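Local structure of polysaccharide Lyase Family 6 (6QPS) at residues C130-C135 and D167-A172; H194-N199 and E232-F237; N402-S407 and E422-V427. The protein probably cleaves alginate as a mannuronic acid-specific family 6 polysaccharide lyase, and binds a calcium ion. All blocks are in the same frame, centred on the assembly; numbering follows the deposited sequence.

Interaction 1 of 3, residues C130-C135 and D167-A172; sequences CRMTRC and DHCYFA
Asp-167 meets Arg-131 and Thr-133 through its carboxylate. Its CB packs against the carbonyl oxygen of Asp-197 on the next strand. With chi1 at 69°, CG lies between the backbone N and the carbonyl carbon, which puts OD1 and OD2 before the Arg-131 guanidinium and OD2 also beside Thr-133 OG1. OD1 takes NE of Arg-131 at 2.8 Å, and OD2 takes Arg-131 NH2 at 3.0 Å; this side-on, two-nitrogen salt bridge lies on the syn side of both oxygens but out of the carboxylate plane, the flat groups being 35° apart. OD2 also accepts from OG1 of Thr-133 at 2.7 Å, which arrives from above the carboxylate plane, and on its anti lone pair from ND1 of His-168 at 2.7 Å, nearly straight at 176°. Three donors on one oxygen should fix the carboxylate's rotation. Backbone bonds of the parallel pairing continue alongside, Asp-167 N to Met-132 O (3.0 Å) and Tyr-170 N to Cys-135 O (3.0 Å), while Cys-169 SG lies against Met-132 CG at 3.9 Å. The two segments belong to successive coils of the right-handed parallel beta-helix known from this family: strand 99-111 flanks 130-135, and helix 454-465 packs on Tyr-170.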
loop_
_atom_site.group_PDB
_atom_site.type_symbol
_atom_site.label_atom_id
_atom_site.label_comp_id
_atom_site.label_asym_id
_atom_site.label_seq_id
_atom_site.Cartn_x
_atom_site.Cartn_y
_atom_site.Cartn_z
ATOM N N CYS A 130 -13.661 -12.409 -6.185
ATOM C CA CYS A 130 -14.153 -12.354 -4.815
ATOM C C CYS A 130 -13.853 -10.973 -4.237
ATOM O O CYS A 130 -13.003 -10.240 -4.740
ATOM C CB CYS A 130 -13.511 -13.460 -3.982
ATOM S SG CYS A 130 -14.043 -15.141 -4.464
ATOM N N ARG A 131 -14.585 -10.611 -3.181
ATOM C CA ARG A 131 -14.567 -9.236 -2.698
ATOM C C ARG A 131 -14.769 -9.188 -1.191
ATOM O O ARG A 131 -15.605 -9.908 -0.651
ATOM C CB ARG A 131 -15.678 -8.439 -3.376
ATOM C CG ARG A 131 -15.784 -6.986 -2.952
ATOM C CD ARG A 131 -16.869 -6.300 -3.767
ATOM N NE ARG A 131 -17.043 -4.907 -3.383
ATOM C CZ ARG A 131 -18.092 -4.156 -3.693
ATOM N NH1 ARG A 131 -19.089 -4.665 -4.413
ATOM N NH2 ARG A 131 -18.148 -2.900 -3.292
ATOM N N MET A 132 -13.968 -8.362 -0.514
ATOM C CA MET A 132 -14.195 -8.013 0.886
ATOM C C MET A 132 -14.495 -6.519 0.926
ATOM O O MET A 132 -13.652 -5.711 0.526
ATOM C CB MET A 132 -12.966 -8.367 1.730
ATOM C CG MET A 132 -13.043 -7.902 3.151
ATOM S SD MET A 132 -11.434 -7.993 4.015
ATOM C CE MET A 132 -11.131 -9.723 3.986
ATOM N N THR A 133 -15.695 -6.153 1.394
ATOM C CA THR A 133 -16.156 -4.771 1.345
ATOM C C THR A 133 -16.800 -4.370 2.669
ATOM O O THR A 133 -17.534 -5.150 3.290
ATOM C CB THR A 133 -17.086 -4.542 0.142
ATOM O OG1 THR A 133 -17.372 -3.152 0.038
ATOM C CG2 THR A 133 -18.406 -5.309 0.266
ATOM N N ARG A 134 -16.511 -3.143 3.103
ATOM C CA ARG A 134 -17.134 -2.577 4.301
ATOM C C ARG A 134 -16.895 -3.448 5.529
ATOM O O ARG A 134 -17.756 -3.551 6.406
ATOM C CB ARG A 134 -18.633 -2.333 4.115
ATOM C CG ARG A 134 -18.982 -1.564 2.861
ATOM C CD ARG A 134 -20.460 -1.196 2.808
ATOM N NE ARG A 134 -21.352 -2.341 3.002
ATOM C CZ ARG A 134 -21.874 -3.075 2.029
ATOM N NH1 ARG A 134 -21.591 -2.819 0.762
ATOM N NH2 ARG A 134 -22.684 -4.082 2.327
ATOM N N CYS A 135 -15.702 -4.025 5.624
ATOM C CA CYS A 135 -15.289 -4.805 6.786
ATOM C C CYS A 135 -14.239 -4.040 7.579
ATOM O O CYS A 135 -13.557 -3.149 7.064
ATOM C CB CYS A 135 -14.725 -6.165 6.362
ATOM S SG CYS A 135 -15.979 -7.277 5.688
ATOM N N ASP A 167 -12.170 -3.380 -0.635
ATOM C CA ASP A 167 -12.624 -1.997 -0.751
ATOM C C ASP A 167 -13.485 -1.544 0.427
ATOM O O ASP A 167 -14.229 -2.319 1.043
ATOM C CB ASP A 167 -13.382 -1.756 -2.082
ATOM C CG ASP A 167 -14.734 -2.477 -2.116
ATOM O OD1 ASP A 167 -14.758 -3.681 -2.444
ATOM O OD2 ASP A 167 -15.785 -1.866 -1.755
ATOM N N HIS A 168 -13.406 -0.245 0.701
ATOM C CA HIS A 168 -14.232 0.375 1.740
ATOM C C HIS A 168 -14.065 -0.310 3.095
ATOM O O HIS A 168 -14.992 -0.339 3.906
ATOM C CB HIS A 168 -15.698 0.476 1.317
ATOM C CG HIS A 168 -15.904 1.314 0.090
ATOM N ND1 HIS A 168 -15.937 0.780 -1.178
ATOM C CD2 HIS A 168 -16.084 2.654 -0.061
ATOM C CE1 HIS A 168 -16.127 1.752 -2.057
ATOM N NE2 HIS A 168 -16.218 2.898 -1.407
ATOM N N CYS A 169 -12.858 -0.787 3.392
ATOM C CA CYS A 169 -12.534 -1.424 4.668
ATOM C C CYS A 169 -11.699 -0.491 5.542
ATOM O O CYS A 169 -11.157 0.515 5.079
ATOM C CB CYS A 169 -11.770 -2.730 4.431
ATOM S SG CYS A 169 -12.732 -4.084 3.679
ATOM N N TYR A 170 -11.619 -0.828 6.832
ATOM C CA TYR A 170 -10.794 -0.114 7.813
ATOM C C TYR A 170 -9.895 -1.135 8.487
ATOM O O TYR A 170 -10.394 -2.135 9.024
ATOM C CB TYR A 170 -11.693 0.549 8.858
ATOM C CG TYR A 170 -11.011 1.315 9.979
ATOM C CD1 TYR A 170 -10.718 0.704 11.179
ATOM C CD2 TYR A 170 -10.687 2.652 9.838
ATOM C CE1 TYR A 170 -10.125 1.412 12.235
ATOM C CE2 TYR A 170 -10.091 3.358 10.876
ATOM C CZ TYR A 170 -9.809 2.727 12.067
ATOM O OH TYR A 170 -9.203 3.449 13.097
ATOM N N PHE A 171 -8.585 -0.898 8.442
ATOM C CA PHE A 171 -7.610 -1.813 9.026
ATOM C C PHE A 171 -6.707 -1.005 9.941
ATOM O O PHE A 171 -6.012 -0.101 9.466
ATOM C CB PHE A 171 -6.729 -2.457 7.951
ATOM C CG PHE A 171 -7.475 -3.138 6.823
ATOM C CD1 PHE A 171 -7.616 -2.525 5.592
ATOM C CD2 PHE A 171 -7.982 -4.409 6.978
ATOM C CE1 PHE A 171 -8.252 -3.176 4.547
ATOM C CE2 PHE A 171 -8.641 -5.054 5.923
ATOM C CZ PHE A 171 -8.749 -4.433 4.708
ATOM N N ALA A 172 -6.691 -1.320 11.238
ATOM C CA ALA A 172 -5.898 -0.506 12.151
ATOM C C ALA A 172 -5.410 -1.280 13.368
ATOM O O ALA A 172 -5.966 -2.310 13.760
ATOM C CB ALA A 172 -6.683 0.722 12.640
#

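Interaction 2 of 3, residues H194-N199 and E232-F237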
loop_
_atom_site.group_PDB
_atom_site.type_symbol
_atom_site.label_atom_id
_atom_site.label_comp_id
_atom_site.label_asym_id
_atom_site.label_seq_id
_atom_site.Cartn_x
_atom_site.Cartn_y
_atom_site.Cartn_z
ATOM N N HIS A 194 -5.779 -7.433 -9.339
ATOM C CA HIS A 194 -6.555 -7.160 -8.138
ATOM C C HIS A 194 -6.754 -5.650 -7.988
ATOM O O HIS A 194 -5.949 -4.841 -8.467
ATOM C CB HIS A 194 -5.863 -7.643 -6.856
ATOM C CG HIS A 194 -5.649 -9.117 -6.762
ATOM N ND1 HIS A 194 -6.595 -10.058 -7.125
ATOM C CD2 HIS A 194 -4.583 -9.810 -6.293
ATOM C CE1 HIS A 194 -6.106 -11.259 -6.894
ATOM N NE2 HIS A 194 -4.896 -11.136 -6.375
ATOM N N LEU A 195 -7.799 -5.266 -7.251
ATOM C CA LEU A 195 -8.095 -3.867 -6.956
ATOM C C LEU A 195 -8.212 -3.656 -5.450
ATOM O O LEU A 195 -8.983 -4.349 -4.778
ATOM C CB LEU A 195 -9.385 -3.455 -7.668
ATOM C CG LEU A 195 -9.868 -2.022 -7.427
ATOM C CD1 LEU A 195 -8.848 -0.971 -7.891
ATOM C CD2 LEU A 195 -11.231 -1.785 -8.071
ATOM N N ILE A 196 -7.475 -2.666 -4.941
ATOM C CA ILE A 196 -7.466 -2.296 -3.521
ATOM C C ILE A 196 -7.849 -0.818 -3.513
ATOM O O ILE A 196 -7.022 0.038 -3.869
ATOM C CB ILE A 196 -6.086 -2.538 -2.893
ATOM C CG1 ILE A 196 -5.714 -4.040 -2.951
ATOM C CG2 ILE A 196 -6.031 -1.965 -1.488
ATOM C CD1 ILE A 196 -4.217 -4.335 -2.855
ATOM N N ASP A 197 -9.098 -0.499 -3.137
ATOM C CA ASP A 197 -9.609 0.854 -3.307
ATOM C C ASP A 197 -10.496 1.311 -2.152
ATOM O O ASP A 197 -11.252 0.538 -1.554
ATOM C CB ASP A 197 -10.383 1.007 -4.644
ATOM C CG ASP A 197 -11.689 0.219 -4.672
ATOM O OD1 ASP A 197 -11.654 -1.014 -4.761
ATOM O OD2 ASP A 197 -12.778 0.849 -4.565
ATOM N N HIS A 198 -10.427 2.607 -1.869
ATOM C CA HIS A 198 -11.306 3.254 -0.885
ATOM C C HIS A 198 -11.187 2.651 0.516
ATOM O O HIS A 198 -12.142 2.699 1.297
ATOM C CB HIS A 198 -12.771 3.284 -1.338
ATOM C CG HIS A 198 -12.980 4.004 -2.629
ATOM N ND1 HIS A 198 -13.125 5.375 -2.728
ATOM C CD2 HIS A 198 -13.078 3.528 -3.888
ATOM C CE1 HIS A 198 -13.314 5.702 -3.996
ATOM N NE2 HIS A 198 -13.269 4.602 -4.726
ATOM N N ASN A 199 -10.015 2.119 0.862
ATOM C CA ASN A 199 -9.788 1.612 2.211
ATOM C C ASN A 199 -9.101 2.665 3.066
ATOM O O ASN A 199 -8.426 3.572 2.560
ATOM C CB ASN A 199 -8.917 0.362 2.159
ATOM C CG ASN A 199 -9.523 -0.706 1.322
ATOM O OD1 ASN A 199 -10.517 -1.321 1.687
ATOM N ND2 ASN A 199 -8.915 -0.958 0.183
ATOM N N GLU A 232 -5.764 2.299 -5.313
ATOM C CA GLU A 232 -6.376 3.559 -5.733
ATOM C C GLU A 232 -7.312 4.128 -4.672
ATOM O O GLU A 232 -8.098 3.406 -4.066
ATOM C CB GLU A 232 -7.122 3.301 -7.054
ATOM C CG GLU A 232 -7.750 4.486 -7.735
ATOM C CD GLU A 232 -8.486 4.063 -9.008
ATOM O OE1 GLU A 232 -9.545 3.403 -8.893
ATOM O OE2 GLU A 232 -7.976 4.341 -10.133
ATOM N N ASP A 233 -7.216 5.432 -4.436
ATOM C CA ASP A 233 -8.184 6.137 -3.598
ATOM C C ASP A 233 -8.215 5.604 -2.158
ATOM O O ASP A 233 -9.274 5.570 -1.533
ATOM C CB ASP A 233 -9.600 6.115 -4.197
ATOM C CG ASP A 233 -9.715 6.864 -5.498
ATOM O OD1 ASP A 233 -9.097 7.932 -5.650
ATOM O OD2 ASP A 233 -10.433 6.377 -6.404
ATOM N N ASN A 234 -7.060 5.222 -1.613
ATOM C CA ASN A 234 -6.980 4.779 -0.227
ATOM C C ASN A 234 -6.331 5.849 0.648
ATOM O O ASN A 234 -5.546 6.678 0.172
ATOM C CB ASN A 234 -6.128 3.512 -0.082
ATOM C CG ASN A 234 -6.621 2.349 -0.935
ATOM O OD1 ASN A 234 -7.570 1.639 -0.579
ATOM N ND2 ASN A 234 -5.940 2.111 -2.061
ATOM N N VAL A 235 -6.665 5.814 1.947
ATOM C CA VAL A 235 -6.034 6.656 2.968
ATOM C C VAL A 235 -5.115 5.803 3.833
ATOM O O VAL A 235 -5.494 4.705 4.260
ATOM C CB VAL A 235 -7.076 7.350 3.860
ATOM C CG1 VAL A 235 -6.407 8.151 4.964
ATOM C CG2 VAL A 235 -7.944 8.264 3.054
ATOM N N PHE A 236 -3.903 6.314 4.072
ATOM C CA PHE A 236 -2.929 5.752 5.013
ATOM C C PHE A 236 -2.743 6.794 6.114
ATOM O O PHE A 236 -2.216 7.883 5.862
ATOM C CB PHE A 236 -1.618 5.416 4.298
ATOM C CG PHE A 236 -1.803 4.392 3.207
ATOM C CD1 PHE A 236 -2.247 4.778 1.954
ATOM C CD2 PHE A 236 -1.585 3.059 3.448
ATOM C CE1 PHE A 236 -2.461 3.838 0.961
ATOM C CE2 PHE A 236 -1.799 2.114 2.448
ATOM C CZ PHE A 236 -2.251 2.508 1.218
ATOM N N PHE A 237 -3.181 6.479 7.329
ATOM C CA PHE A 237 -3.253 7.424 8.459
ATOM C C PHE A 237 -2.383 6.909 9.599
ATOM O O PHE A 237 -2.694 5.878 10.212
ATOM C CB PHE A 237 -4.723 7.532 8.883
ATOM C CG PHE A 237 -4.998 8.329 10.144
ATOM C CD1 PHE A 237 -5.168 7.698 11.366
ATOM C CD2 PHE A 237 -5.179 9.702 10.078
ATOM C CE1 PHE A 237 -5.482 8.428 12.522
ATOM C CE2 PHE A 237 -5.482 10.441 11.234
ATOM C CZ PHE A 237 -5.624 9.813 12.441
HETATM O O HOH W 1 -11.340 7.192 -0.871
#
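Asn-234 meets Ile-196 and Asn-199 with both ends of its amide. OD1 accepts two bonds from Asn-199, one from its backbone N at 2.9 Å and one from its ND2 at 3.0 Å, the two donors approaching from opposite faces of the amide plane. ND2 donates to Ile-196 O at 3.0 Å; this carbonyl lies close to the plane of the Asn-234 amide, although the donor sits well above the carbonyl plane. Ile-196 O is shared, since the backbone N of Glu-232 also donates to it, at 3.0 Å. Asn-199 and Asn-234 both hold CG anti to the carbonyl carbon and, with similar first and second torsions, their amides run side by side, the planes only 5° apart.

Such stacking of asparagines at equivalent turns is the asparagine ladder of right-handed parallel beta-helices. The ladder continues to Asn-258, whose OD1 accepts from Asn-234 N; on the other side it ends, since the matching residue is Cys-169, although Asn-199 OD1 still accepts from Cys-169 N and its ND2 donates to Ile-166 O. Asn-199 and Asn-234 each follow a residue with positive phi, His-198 and Asp-233, where the chain bends.

At this bend CB of Asp-233 lies over one face of the His-198 ring, 3.9 Å from its centroid, in a CH-pi contact. A water donates to Asp-233 O at 2.7 Å and lies 3.2 Å from His-198 ND1, bridging the bend. Further out, the ring of His-168 stacks on that of His-198, continuing the column, and Arg-257 holds the Asp-233 carboxylate through a salt bridge. Beyond the bend, Val-235 N rejoins Asn-199 O at 2.9 Å, and the side chain of Val-235 packs against Ile-463 of helix 454-465.

Interaction 3 of 3, residues N402-S407 and E422-V427; sequences NEWAFS and EGFKPV
Phe-424 and Trp-404 meet through different first torsions: the phenylalanine holds CG anti to its carbonyl carbon (chi1 -75°), the tryptophan anti to its N (chi1 177°). Trp-404 thereby presents its CE3 edge to one face of Phe-424, with CE3 3.8 Å from CD2 in a T-shaped pair whose planes stand at 82°. Asn-402 CB covers the opposite face, 3.8 Å from the ring centroid, so the phenyl group is clamped between neighbours that both belong to strand 402-405. Three in-register bridges place strand 424-426 parallel to it, adding a last edge strand to the parallel beta-helix. Backbone bonds alternate between the strands, from Lys-425 N to Asn-402 O (2.9 Å), from Trp-404 N to Lys-425 O and from Val-427 N to Trp-404 O. A leucine in place of Phe-424 would probably cost the Trp-404 edge its aromatic face and leave Asn-402 CB without its CH-pi partner. At the start of the pairing Gly-423 O receives both N and ND2 of Asn-402, the latter at 3.0 Å, from opposite faces of its carbonyl plane; Asn-402 OD1 in turn accepts from Asn-376 N. On the other side of the sheet, CB of Glu-403 packs on Val-427 CG2 at 4.0 Å.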
loop_
_atom_site.group_PDB
_atom_site.type_symbol
_atom_site.label_atom_id
_atom_site.label_comp_id
_atom_site.label_asym_id
_atom_site.label_seq_id
_atom_site.Cartn_x
_atom_site.Cartn_y
_atom_site.Cartn_z
ATOM N N ASN A 402 11.848 22.799 -14.520
ATOM C CA ASN A 402 11.351 22.764 -13.150
ATOM C C ASN A 402 11.311 24.176 -12.560
ATOM O O ASN A 402 11.931 25.110 -13.074
ATOM C CB ASN A 402 12.247 21.853 -12.307
ATOM C CG ASN A 402 12.393 20.465 -12.909
ATOM O OD1 ASN A 402 11.487 19.639 -12.812
ATOM N ND2 ASN A 402 13.537 20.203 -13.548
ATOM N N GLU A 403 10.541 24.331 -11.483
ATOM C CA GLU A 403 10.402 25.604 -10.789
ATOM C C GLU A 403 10.989 25.497 -9.391
ATOM O O GLU A 403 10.846 24.472 -8.723
ATOM C CB GLU A 403 8.941 26.028 -10.746
ATOM C CG GLU A 403 8.456 26.553 -12.091
ATOM C CD GLU A 403 7.003 26.988 -12.091
ATOM O OE1 GLU A 403 6.295 26.715 -11.104
ATOM O OE2 GLU A 403 6.570 27.592 -13.092
ATOM N N TRP A 404 11.624 26.587 -8.956
ATOM C CA TRP A 404 12.375 26.649 -7.708
ATOM C C TRP A 404 11.840 27.830 -6.910
ATOM O O TRP A 404 12.005 28.990 -7.320
ATOM C CB TRP A 404 13.850 26.858 -8.058
ATOM C CG TRP A 404 14.812 27.021 -6.907
ATOM C CD1 TRP A 404 15.012 28.147 -6.136
ATOM C CD2 TRP A 404 15.758 26.046 -6.438
ATOM N NE1 TRP A 404 15.993 27.906 -5.207
ATOM C CE2 TRP A 404 16.479 26.635 -5.384
ATOM C CE3 TRP A 404 16.076 24.737 -6.825
ATOM C CZ2 TRP A 404 17.483 25.957 -4.699
ATOM C CZ3 TRP A 404 17.066 24.064 -6.137
ATOM C CH2 TRP A 404 17.768 24.683 -5.088
ATOM N N ALA A 405 11.187 27.551 -5.785
ATOM C CA ALA A 405 10.523 28.610 -5.007
ATOM C C ALA A 405 10.850 28.516 -3.514
ATOM O O ALA A 405 10.180 27.825 -2.741
ATOM C CB ALA A 405 9.009 28.615 -5.262
ATOM N N PHE A 406 11.895 29.234 -3.096
ATOM C CA PHE A 406 12.387 29.225 -1.719
ATOM C C PHE A 406 12.607 30.661 -1.247
ATOM O O PHE A 406 12.651 31.606 -2.040
ATOM C CB PHE A 406 13.659 28.377 -1.598
ATOM C CG PHE A 406 13.424 26.900 -1.870
ATOM C CD1 PHE A 406 13.592 26.357 -3.144
ATOM C CD2 PHE A 406 12.984 26.078 -0.860
ATOM C CE1 PHE A 406 13.352 25.011 -3.363
ATOM C CE2 PHE A 406 12.753 24.739 -1.076
ATOM C CZ PHE A 406 12.933 24.202 -2.312
ATOM N N SER A 407 12.743 30.816 0.077
ATOM C CA SER A 407 12.716 32.140 0.691
ATOM C C SER A 407 13.924 32.972 0.295
ATOM O O SER A 407 13.785 34.170 0.016
ATOM C CB SER A 407 12.663 32.006 2.212
ATOM O OG SER A 407 11.506 31.312 2.633
ATOM N N GLU A 422 20.587 25.070 -14.480
ATOM C CA GLU A 422 19.948 25.302 -15.770
ATOM C C GLU A 422 18.606 24.581 -15.907
ATOM O O GLU A 422 17.811 24.943 -16.786
ATOM C CB GLU A 422 20.881 24.854 -16.900
ATOM C CG GLU A 422 22.221 25.577 -16.935
ATOM C CD GLU A 422 22.137 26.961 -17.541
ATOM O OE1 GLU A 422 21.024 27.532 -17.589
ATOM O OE2 GLU A 422 23.191 27.483 -17.968
ATOM N N GLY A 423 18.346 23.569 -15.088
ATOM C CA GLY A 423 17.111 22.815 -15.089
ATOM C C GLY A 423 16.001 23.365 -14.225
ATOM O O GLY A 423 14.920 22.760 -14.196
ATOM N N PHE A 424 16.235 24.462 -13.506
ATOM C CA PHE A 424 15.239 25.105 -12.666
ATOM C C PHE A 424 15.166 26.587 -13.005
ATOM O O PHE A 424 16.174 27.213 -13.359
ATOM C CB PHE A 424 15.608 25.014 -11.177
ATOM C CG PHE A 424 15.399 23.659 -10.557
ATOM C CD1 PHE A 424 16.379 22.695 -10.639
ATOM C CD2 PHE A 424 14.237 23.364 -9.851
ATOM C CE1 PHE A 424 16.189 21.457 -10.061
ATOM C CE2 PHE A 424 14.066 22.152 -9.256
ATOM C CZ PHE A 424 15.015 21.196 -9.353
ATOM N N LYS A 425 13.974 27.159 -12.863
ATOM C CA LYS A 425 13.764 28.598 -12.938
ATOM C C LYS A 425 13.251 29.088 -11.589
ATOM O O LYS A 425 12.283 28.515 -11.065
ATOM C CB LYS A 425 12.719 28.939 -14.013
ATOM C CG LYS A 425 13.135 28.615 -15.422
ATOM C CD LYS A 425 11.935 28.645 -16.399
ATOM C CE LYS A 425 10.606 28.283 -15.775
ATOM N NZ LYS A 425 10.510 26.808 -15.474
ATOM N N PRO A 426 13.860 30.117 -10.991
ATOM C CA PRO A 426 13.319 30.676 -9.742
ATOM C C PRO A 426 12.002 31.385 -10.010
ATOM O O PRO A 426 11.877 32.157 -10.973
ATOM C CB PRO A 426 14.395 31.677 -9.286
ATOM C CG PRO A 426 15.615 31.385 -10.124
ATOM C CD PRO A 426 15.092 30.811 -11.420
ATOM N N VAL A 427 11.015 31.105 -9.156
ATOM C CA VAL A 427 9.693 31.707 -9.230
ATOM C C VAL A 427 9.265 32.079 -7.817
ATOM O O VAL A 427 9.768 31.542 -6.828
ATOM C CB VAL A 427 8.633 30.789 -9.895
ATOM C CG1 VAL A 427 9.075 30.408 -11.312
ATOM C CG2 VAL A 427 8.348 29.568 -9.037
#

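How the interactions relate
From the N terminus, interaction 1 closes a loop of 31 intervening residues, interaction 2 one of 32, and interaction 3 a shorter one of 14. The three follow in series, without nesting or crossing. Interactions 1 and 2 lie on adjoining coils, their centres 10 Å apart, and touch directly: His-168 N probably bonds to Asp-197 O at 3.2 Å, so 167-172 and 194-199 continue one ladder of strands. Calcium ligands Asn-210 and Glu-213 lie in the loop that interaction 2 closes. Interaction 3 stands away, its nearest atoms about 24 Å from interaction 2 and about 33 Å from interaction 1, and ties the last strand, 424-426, onto the same solenoid.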